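Local coordinates for protein phospho-2-dehydro-3-deoxyheptonate aldolase (Francisella tularensis, PDB 3TQK) that probably catalyses the stereospecific condensation of phosphoenolpyruvate with D-erythrose 4-phosphate to give DAHP, the first step of chorismate biosynthesis, and binds a manganese ion, at residues Val55-Ile60 against Ile86-Tyr91; Cys264-Ser269 against Met297-Leu302. All blocks are in the same frame, centred on the assembly; numbering follows the deposited sequence.

Contact 1: residues Val55-Ile60 against Ile86-Tyr91. With MN (manganese (II) ion), chain B.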
ATOM      1  N   VAL A  55      -5.009 -14.791 -18.678  1.00 23.96           N
ATOM      2  CA  VAL A  55      -4.932 -14.168 -19.971  1.00 25.51           C
ATOM      3  C   VAL A  55      -6.156 -13.305 -20.197  1.00 26.13           C
ATOM      4  O   VAL A  55      -7.281 -13.719 -19.943  1.00 25.61           O
ATOM      5  CB  VAL A  55      -4.806 -15.238 -21.091  1.00 26.88           C
ATOM      6  CG1 VAL A  55      -6.010 -16.160 -21.096  1.00 26.52           C
ATOM      7  CG2 VAL A  55      -4.645 -14.579 -22.442  1.00 27.09           C
ATOM      8  N   GLY A  56      -5.934 -12.090 -20.669  1.00 27.36           N
ATOM      9  CA  GLY A  56      -7.037 -11.212 -20.997  1.00 28.30           C
ATOM     10  C   GLY A  56      -6.574  -9.790 -21.181  1.00 29.23           C
ATOM     11  O   GLY A  56      -5.370  -9.538 -21.244  1.00 29.14           O
ATOM     12  N   PRO A  57      -7.529  -8.857 -21.293  1.00 30.25           N
ATOM     13  CA  PRO A  57      -7.250  -7.434 -21.482  1.00 31.56           C
ATOM     14  C   PRO A  57      -6.456  -6.827 -20.335  1.00 30.91           C
ATOM     15  O   PRO A  57      -6.571  -7.286 -19.196  1.00 29.16           O
ATOM     16  CB  PRO A  57      -8.646  -6.817 -21.534  1.00 31.88           C
ATOM     17  CG  PRO A  57      -9.525  -7.920 -22.001  1.00 31.82           C
ATOM     18  CD  PRO A  57      -8.972  -9.145 -21.378  1.00 30.36           C
ATOM     19  N   CYS A  58      -5.665  -5.798 -20.635  1.00 32.47           N
ATOM     20  CA  CYS A  58      -4.920  -5.085 -19.594  1.00 32.17           C
ATOM     21  C   CYS A  58      -5.886  -4.670 -18.489  1.00 31.18           C
ATOM     22  O   CYS A  58      -5.671  -4.980 -17.319  1.00 29.95           O
ATOM     23  CB  CYS A  58      -4.194  -3.857 -20.166  1.00 33.52           C
ATOM     24  SG  CYS A  58      -3.456  -2.781 -18.880  1.00 33.48           S
ATOM     25  N   SER A  59      -6.959  -3.986 -18.888  1.00 32.01           N
ATOM     26  CA  SER A  59      -8.011  -3.559 -17.968  1.00 31.25           C
ATOM     27  C   SER A  59      -9.336  -3.532 -18.724  1.00 31.52           C
ATOM     28  O   SER A  59      -9.357  -3.277 -19.926  1.00 32.19           O
ATOM     29  CB  SER A  59      -7.704  -2.159 -17.449  1.00 31.75           C
ATOM     30  OG  SER A  59      -7.730  -1.234 -18.536  1.00 35.54           O
ATOM     31  N   ILE A  60     -10.435  -3.810 -18.027  1.00 29.98           N
ATOM     32  CA  ILE A  60     -11.746  -3.781 -18.669  1.00 30.60           C
ATOM     33  C   ILE A  60     -12.235  -2.325 -18.745  1.00 31.74           C
ATOM     34  O   ILE A  60     -12.140  -1.566 -17.770  1.00 31.01           O
ATOM     35  CB  ILE A  60     -12.774  -4.659 -17.921  1.00 29.49           C
ATOM     36  CG1 ILE A  60     -12.300  -6.132 -17.857  1.00 28.40           C
ATOM     37  CG2 ILE A  60     -14.176  -4.544 -18.557  1.00 30.17           C
ATOM     38  CD1 ILE A  60     -12.276  -6.886 -19.182  1.00 25.21           C
ATOM     39  N   ILE A  86      -6.832 -22.266 -18.090  1.00 25.54           N
ATOM     40  CA  ILE A  86      -7.057 -20.910 -18.574  1.00 25.37           C
ATOM     41  C   ILE A  86      -7.930 -20.177 -17.584  1.00 24.61           C
ATOM     42  O   ILE A  86      -9.002 -20.667 -17.204  1.00 24.63           O
ATOM     43  CB  ILE A  86      -7.722 -20.882 -19.968  1.00 26.71           C
ATOM     44  CG1 ILE A  86      -6.738 -21.378 -21.031  1.00 27.41           C
ATOM     45  CG2 ILE A  86      -8.157 -19.468 -20.319  1.00 25.50           C
ATOM     46  CD1 ILE A  86      -7.366 -21.731 -22.338  1.00 26.03           C
ATOM     47  N   ILE A  87      -7.437 -19.022 -17.142  1.00 23.81           N
ATOM     48  CA  ILE A  87      -8.161 -18.147 -16.233  1.00 22.55           C
ATOM     49  C   ILE A  87      -8.235 -16.786 -16.888  1.00 22.88           C
ATOM     50  O   ILE A  87      -7.214 -16.235 -17.284  1.00 22.86           O
ATOM     51  CB  ILE A  87      -7.440 -17.991 -14.886  1.00 21.26           C
ATOM     52  CG1 ILE A  87      -7.283 -19.355 -14.206  1.00 20.47           C
ATOM     53  CG2 ILE A  87      -8.227 -17.015 -13.986  1.00 19.75           C
ATOM     54  CD1 ILE A  87      -6.526 -19.294 -12.909  1.00 18.09           C
HETATM   55  N   MSE A  88      -9.434 -16.247 -17.031  1.00 23.52           N
HETATM   56  CA  MSE A  88      -9.554 -14.969 -17.705  1.00 24.71           C
HETATM   57  C   MSE A  88      -9.262 -13.788 -16.806  1.00 23.43           C
HETATM   58  O   MSE A  88      -9.803 -13.670 -15.712  1.00 21.99           O
HETATM   59  CB  MSE A  88     -10.917 -14.724 -18.293  1.00 26.18           C
HETATM   60  CG  MSE A  88     -10.927 -13.316 -18.900  1.00 29.27           C
HETATM   61 SE   MSE A  88     -12.248 -13.162 -20.148  1.00 36.48          SE
HETATM   62  CE  MSE A  88     -12.349 -11.213 -20.433  1.00 31.66           C
ATOM     63  N   ARG A  89      -8.453 -12.888 -17.344  1.00 23.89           N
ATOM     64  CA  ARG A  89      -8.023 -11.686 -16.663  1.00 23.95           C
ATOM     65  C   ARG A  89      -9.134 -10.643 -16.749  1.00 24.20           C
ATOM     66  O   ARG A  89      -9.511 -10.201 -17.845  1.00 25.65           O
ATOM     67  CB  ARG A  89      -6.744 -11.202 -17.346  1.00 24.78           C
ATOM     68  CG  ARG A  89      -6.061 -10.024 -16.735  1.00 25.40           C
ATOM     69  CD  ARG A  89      -5.024  -9.459 -17.714  1.00 27.53           C
ATOM     70  NE  ARG A  89      -4.707  -8.104 -17.299  1.00 29.37           N
ATOM     71  CZ  ARG A  89      -3.770  -7.781 -16.417  1.00 29.35           C
ATOM     72  NH1 ARG A  89      -2.989  -8.707 -15.886  1.00 28.73           N
ATOM     73  NH2 ARG A  89      -3.600  -6.505 -16.079  1.00 31.72           N
ATOM     74  N   VAL A  90      -9.677 -10.269 -15.597  1.00 23.32           N
ATOM     75  CA  VAL A  90     -10.754  -9.290 -15.539  1.00 24.13           C
ATOM     76  C   VAL A  90     -10.353  -8.190 -14.558  1.00 24.57           C
ATOM     77  O   VAL A  90     -10.773  -8.199 -13.394  1.00 23.42           O
ATOM     78  CB  VAL A  90     -12.097  -9.947 -15.115  1.00 24.01           C
ATOM     79  CG1 VAL A  90     -13.261  -9.038 -15.455  1.00 23.71           C
ATOM     80  CG2 VAL A  90     -12.280 -11.308 -15.785  1.00 23.77           C
ATOM     81  N   TYR A  91      -9.528  -7.253 -15.033  1.00 26.15           N
ATOM     82  CA  TYR A  91      -8.953  -6.212 -14.175  1.00 27.07           C
ATOM     83  C   TYR A  91      -9.728  -4.911 -14.250  1.00 28.60           C
ATOM     84  O   TYR A  91     -10.130  -4.483 -15.327  1.00 30.06           O
ATOM     85  CB  TYR A  91      -7.490  -5.973 -14.519  1.00 27.39           C
ATOM     86  CG  TYR A  91      -6.556  -6.942 -13.830  1.00 28.42           C
ATOM     87  CD1 TYR A  91      -6.794  -8.313 -13.860  1.00 28.86           C
ATOM     88  CD2 TYR A  91      -5.440  -6.494 -13.138  1.00 31.29           C
ATOM     89  CE1 TYR A  91      -5.951  -9.206 -13.234  1.00 28.95           C
ATOM     90  CE2 TYR A  91      -4.578  -7.394 -12.506  1.00 32.21           C
ATOM     91  CZ  TYR A  91      -4.843  -8.752 -12.563  1.00 30.52           C
ATOM     92  OH  TYR A  91      -3.999  -9.661 -11.950  1.00 32.13           O
TER
HETATM   93 MN    MN B1001      -1.395  -3.830 -17.758  1.00 38.04          MN
HETATM   94  O   HOH W   1      -8.973  -7.482 -17.657  1.00 11.35           O
HETATM   95  O   HOH W   2     -10.566  -1.120 -15.562  1.00 12.28           O
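Val55 and Met88 pair in parallel register, Val55 N donating to Ile87 O (3.0 Å) and Arg89 N to Val55 O, before both segments leave their strands at the C-terminal end of the barrel and meet again where Ile60 N reaches Tyr91 O (2.8 Å). These are the first and second strands of the TIM barrel, joined through helix 63-80 as a beta-alpha-beta unit. Between the two pairings lies the side chain of Arg89. Arg89 CB sits 3.5 Å from Gly56 N; from there CG stands anti to the backbone N (chi1 -175°) and the extended chain carries NE to the 57-58 turn. The guanidinium meets this turn edge-on: Arg89 NE donates to Pro57 O at 2.8 Å, on a bent path, while Arg89 NH2 reaches a lone pair of Cys58 O at 2.9 Å (160°). NE makes a longer second bond to Cys58 O, so two nitrogens grip one oxygen side-on. Across one guanidinium face lies the Tyr91 ring, with Arg89 CZ 3.7 Å above the ring centre. A water donates to Pro57 O and Arg89 O and accepts from Tyr91 N, tying the two loops together. On the side facing helices 63-80 and 116-132, Ile60 CG1 packs on Val90 CG1 and the selenomethionine methyl of Met88 on Pro57 CD. Cys58 SG binds manganese at 2.6 Å. Arg89 is thus a second-shell residue, whose three N-H bonds to the carbonyls of Pro57 and Cys58 fix the backbone that carries Cys58 SG.

Contact 2: residues Cys264-Ser269 against Met297-Leu302. With MN (manganese (II) ion), chain B.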
ATOM      1  N   CYS A 264       4.378 -12.289 -18.710  1.00 32.72           N
ATOM      2  CA  CYS A 264       5.055 -12.042 -19.985  1.00 35.44           C
ATOM      3  C   CYS A 264       5.037 -10.561 -20.388  1.00 36.78           C
ATOM      4  O   CYS A 264       5.776 -10.159 -21.293  1.00 38.87           O
ATOM      5  CB  CYS A 264       4.418 -12.846 -21.121  1.00 36.22           C
ATOM      6  SG  CYS A 264       4.398 -14.607 -20.846  1.00 35.92           S
ATOM      7  N   SER A 265       4.189  -9.770 -19.732  1.00 35.84           N
ATOM      8  CA  SER A 265       3.956  -8.377 -20.103  1.00 36.95           C
ATOM      9  C   SER A 265       4.612  -7.411 -19.104  1.00 37.22           C
ATOM     10  O   SER A 265       5.540  -7.782 -18.386  1.00 37.11           O
ATOM     11  CB  SER A 265       2.442  -8.129 -20.184  1.00 36.07           C
ATOM     12  OG  SER A 265       2.152  -6.961 -20.920  1.00 36.08           O
ATOM     13  N   HIS A 266       4.117  -6.175 -19.076  1.00 38.12           N
ATOM     14  CA  HIS A 266       4.623  -5.111 -18.190  1.00 38.55           C
ATOM     15  C   HIS A 266       6.151  -5.019 -18.206  1.00 39.99           C
ATOM     16  O   HIS A 266       6.737  -4.849 -19.272  1.00 41.10           O
ATOM     17  CB  HIS A 266       4.032  -5.268 -16.783  1.00 36.72           C
ATOM     18  CG  HIS A 266       2.538  -5.308 -16.784  1.00 35.96           C
ATOM     19  ND1 HIS A 266       1.826  -6.477 -16.615  1.00 36.40           N
ATOM     20  CD2 HIS A 266       1.621  -4.336 -17.004  1.00 36.39           C
ATOM     21  CE1 HIS A 266       0.533  -6.214 -16.697  1.00 36.41           C
ATOM     22  NE2 HIS A 266       0.383  -4.924 -16.945  1.00 36.24           N
ATOM     23  N   GLY A 267       6.794  -5.142 -17.051  1.00 39.63           N
ATOM     24  CA  GLY A 267       8.246  -4.986 -16.982  1.00 41.32           C
ATOM     25  C   GLY A 267       9.056  -6.012 -17.760  1.00 42.43           C
ATOM     26  O   GLY A 267      10.187  -5.727 -18.171  1.00 44.40           O
ATOM     27  N   ASN A 268       8.506  -7.205 -17.966  1.00 41.39           N
ATOM     28  CA  ASN A 268       9.261  -8.257 -18.667  1.00 42.39           C
ATOM     29  C   ASN A 268       9.268  -8.084 -20.191  1.00 44.66           C
ATOM     30  O   ASN A 268      10.276  -8.359 -20.845  1.00 46.07           O
ATOM     31  CB  ASN A 268       8.760  -9.656 -18.270  1.00 40.38           C
ATOM     32  CG  ASN A 268       9.376 -10.154 -16.976  1.00 38.06           C
ATOM     33  OD1 ASN A 268       8.759 -10.909 -16.220  1.00 36.55           O
ATOM     34  ND2 ASN A 268      10.596  -9.740 -16.719  1.00 34.90           N
ATOM     35  N   SER A 269       8.149  -7.631 -20.748  1.00 45.16           N
ATOM     36  CA  SER A 269       8.094  -7.275 -22.167  1.00 47.75           C
ATOM     37  C   SER A 269       8.569  -5.837 -22.375  1.00 50.00           C
ATOM     38  O   SER A 269       8.718  -5.382 -23.515  1.00 52.21           O
ATOM     39  CB  SER A 269       6.674  -7.449 -22.723  1.00 46.98           C
ATOM     40  OG  SER A 269       5.798  -6.423 -22.288  1.00 45.48           O
HETATM   41  N   MSE A 297       1.294 -14.927 -17.195  1.00 26.87           N
HETATM   42  CA  MSE A 297       0.256 -13.936 -17.488  1.00 27.47           C
HETATM   43  C   MSE A 297       0.497 -13.388 -18.875  1.00 28.78           C
HETATM   44  O   MSE A 297       1.634 -13.129 -19.247  1.00 29.72           O
HETATM   45  CB  MSE A 297       0.288 -12.775 -16.507  1.00 27.25           C
HETATM   46  CG  MSE A 297       0.500 -13.168 -15.056  1.00 28.64           C
HETATM   47 SE   MSE A 297       0.068 -11.684 -13.855  1.00 34.06          SE
HETATM   48  CE  MSE A 297      -1.824 -11.462 -14.329  1.00 30.46           C
ATOM     49  N   ILE A 298      -0.581 -13.216 -19.634  1.00 29.13           N
ATOM     50  CA  ILE A 298      -0.522 -12.639 -20.965  1.00 30.62           C
ATOM     51  C   ILE A 298      -1.558 -11.531 -21.042  1.00 31.03           C
ATOM     52  O   ILE A 298      -2.685 -11.706 -20.581  1.00 29.67           O
ATOM     53  CB  ILE A 298      -0.890 -13.674 -22.027  1.00 31.57           C
ATOM     54  CG1 ILE A 298       0.090 -14.842 -22.010  1.00 31.29           C
ATOM     55  CG2 ILE A 298      -0.956 -13.023 -23.416  1.00 32.78           C
ATOM     56  CD1 ILE A 298      -0.403 -16.025 -22.807  1.00 31.45           C
ATOM     57  N   GLU A 299      -1.177 -10.388 -21.608  1.00 32.78           N
ATOM     58  CA  GLU A 299      -2.118  -9.289 -21.829  1.00 33.49           C
ATOM     59  C   GLU A 299      -2.607  -9.369 -23.269  1.00 34.93           C
ATOM     60  O   GLU A 299      -1.829  -9.229 -24.210  1.00 36.30           O
ATOM     61  CB  GLU A 299      -1.495  -7.922 -21.484  1.00 34.33           C
ATOM     62  CG  GLU A 299      -1.527  -7.616 -19.974  1.00 33.88           C
ATOM     63  CD  GLU A 299      -1.042  -6.211 -19.601  1.00 35.75           C
ATOM     64  OE1 GLU A 299      -0.004  -5.748 -20.130  1.00 37.13           O
ATOM     65  OE2 GLU A 299      -1.701  -5.578 -18.745  1.00 35.53           O
ATOM     66  N   SER A 300      -3.899  -9.640 -23.418  1.00 34.76           N
ATOM     67  CA  SER A 300      -4.480 -10.035 -24.693  1.00 36.51           C
ATOM     68  C   SER A 300      -5.843  -9.380 -24.898  1.00 37.29           C
ATOM     69  O   SER A 300      -6.583  -9.168 -23.938  1.00 36.08           O
ATOM     70  CB  SER A 300      -4.628 -11.564 -24.710  1.00 36.19           C
ATOM     71  OG  SER A 300      -5.492 -12.012 -25.742  1.00 35.62           O
ATOM     72  N   ASN A 301      -6.184  -9.076 -26.146  1.00 39.60           N
ATOM     73  CA  ASN A 301      -7.500  -8.489 -26.458  1.00 40.67           C
ATOM     74  C   ASN A 301      -7.935  -8.880 -27.873  1.00 42.88           C
ATOM     75  O   ASN A 301      -7.273  -9.685 -28.523  1.00 43.33           O
ATOM     76  CB  ASN A 301      -7.462  -6.955 -26.289  1.00 41.04           C
ATOM     77  CG  ASN A 301      -8.754  -6.379 -25.676  1.00 41.30           C
ATOM     78  OD1 ASN A 301      -9.871  -6.836 -25.958  1.00 41.20           O
ATOM     79  ND2 ASN A 301      -8.593  -5.355 -24.841  1.00 41.41           N
ATOM     80  N   LEU A 302      -9.046  -8.312 -28.333  1.00 44.36           N
ATOM     81  CA  LEU A 302      -9.592  -8.615 -29.654  1.00 46.95           C
ATOM     82  C   LEU A 302      -8.757  -7.980 -30.760  1.00 49.56           C
ATOM     83  O   LEU A 302      -8.404  -8.647 -31.736  1.00 51.26           O
ATOM     84  CB  LEU A 302     -11.043  -8.134 -29.751  1.00 47.44           C
ATOM     85  CG  LEU A 302     -12.025  -8.830 -28.806  1.00 45.52           C
ATOM     86  CD1 LEU A 302     -13.356  -8.076 -28.733  1.00 44.94           C
ATOM     87  CD2 LEU A 302     -12.238 -10.280 -29.242  1.00 45.17           C
TER
HETATM   88 MN    MN B1001      -1.395  -3.830 -17.758  1.00 38.04          MN
HETATM   89  O   HOH W   3       2.305  -4.011 -20.056  1.00  8.35           O
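Ser265 and Glu299 meet through their side chains, beside a backbone bond from Cys264 N to Met297 O (2.9 Å) that continues the pairing of strands 260-263 and 293-299. The Glu299 side chain can be followed outward from the strand. Glu299 CB lies 3.8 Å from Ser265 OG, and Glu299 CG, anti to the carbonyl carbon (chi1 -81°), passes the same Ser265 OG at 3.9 Å. Beyond CG the chain is extended, which carries CD to the metal and the His266 ring. There the two oxygens divide their work. Glu299 OE2 binds manganese at 2.0 Å; Glu299 OE1 accepts the hydroxyl hydrogen of Ser265 OG at 2.6 Å, on the anti side of the carboxylate and 25° out of its plane. A water bridges further, donating to OE1 and accepting from His266 N.

Both segments lie at the C-terminal ends of strands 260-263 and 293-299, the last two of the TIM barrel, the end at which this fold places its active sites. His266 reaches the metal from the neighbouring loop, with NE2 2.2 Å from manganese. Its ring and the Glu299 carboxylate are turned 51° apart, and OE1 sits over one ring face, displaced toward the rim. NE2 and OE2 are close because they share the ion, with no hydrogen bond between them. At the other nitrogen of the ring, ND1 is hydrogen-bonded to Asp263, which helps fix the rotation of the imidazole. Farther from the ion, Cys264 turns its thiol toward Ile298 and helix 276-289, SG lying 3.5 Å from Met297 O and 4.5 Å from Ile298 CG1.

Contacts 1 and 2 lie about 10 Å apart, centre to centre, and converge on one manganese ion: contact 1 brings Cys58, contact 2 His266 and Glu299, and Asp322 completes the protein ligands. Strands 51-56 and 293-299 are neighbours where the barrel closes, so the two contacts also join directly through the backbone, with probable hydrogen bonds from Ser300 N to Gly56 O (2.6 Å) and from Gly56 N to Ile298 O (3.3 Å). At the metal, Cys58 SG comes to 3.3 Å from Glu299 OE2. Arg89 NH1 packs 3.4 Å from the selenomethionine methyl CE of Met297. Bound acetate, probably from the crystallisation liquor, lies near the side chains of Arg89 and His266 and may mark a pocket.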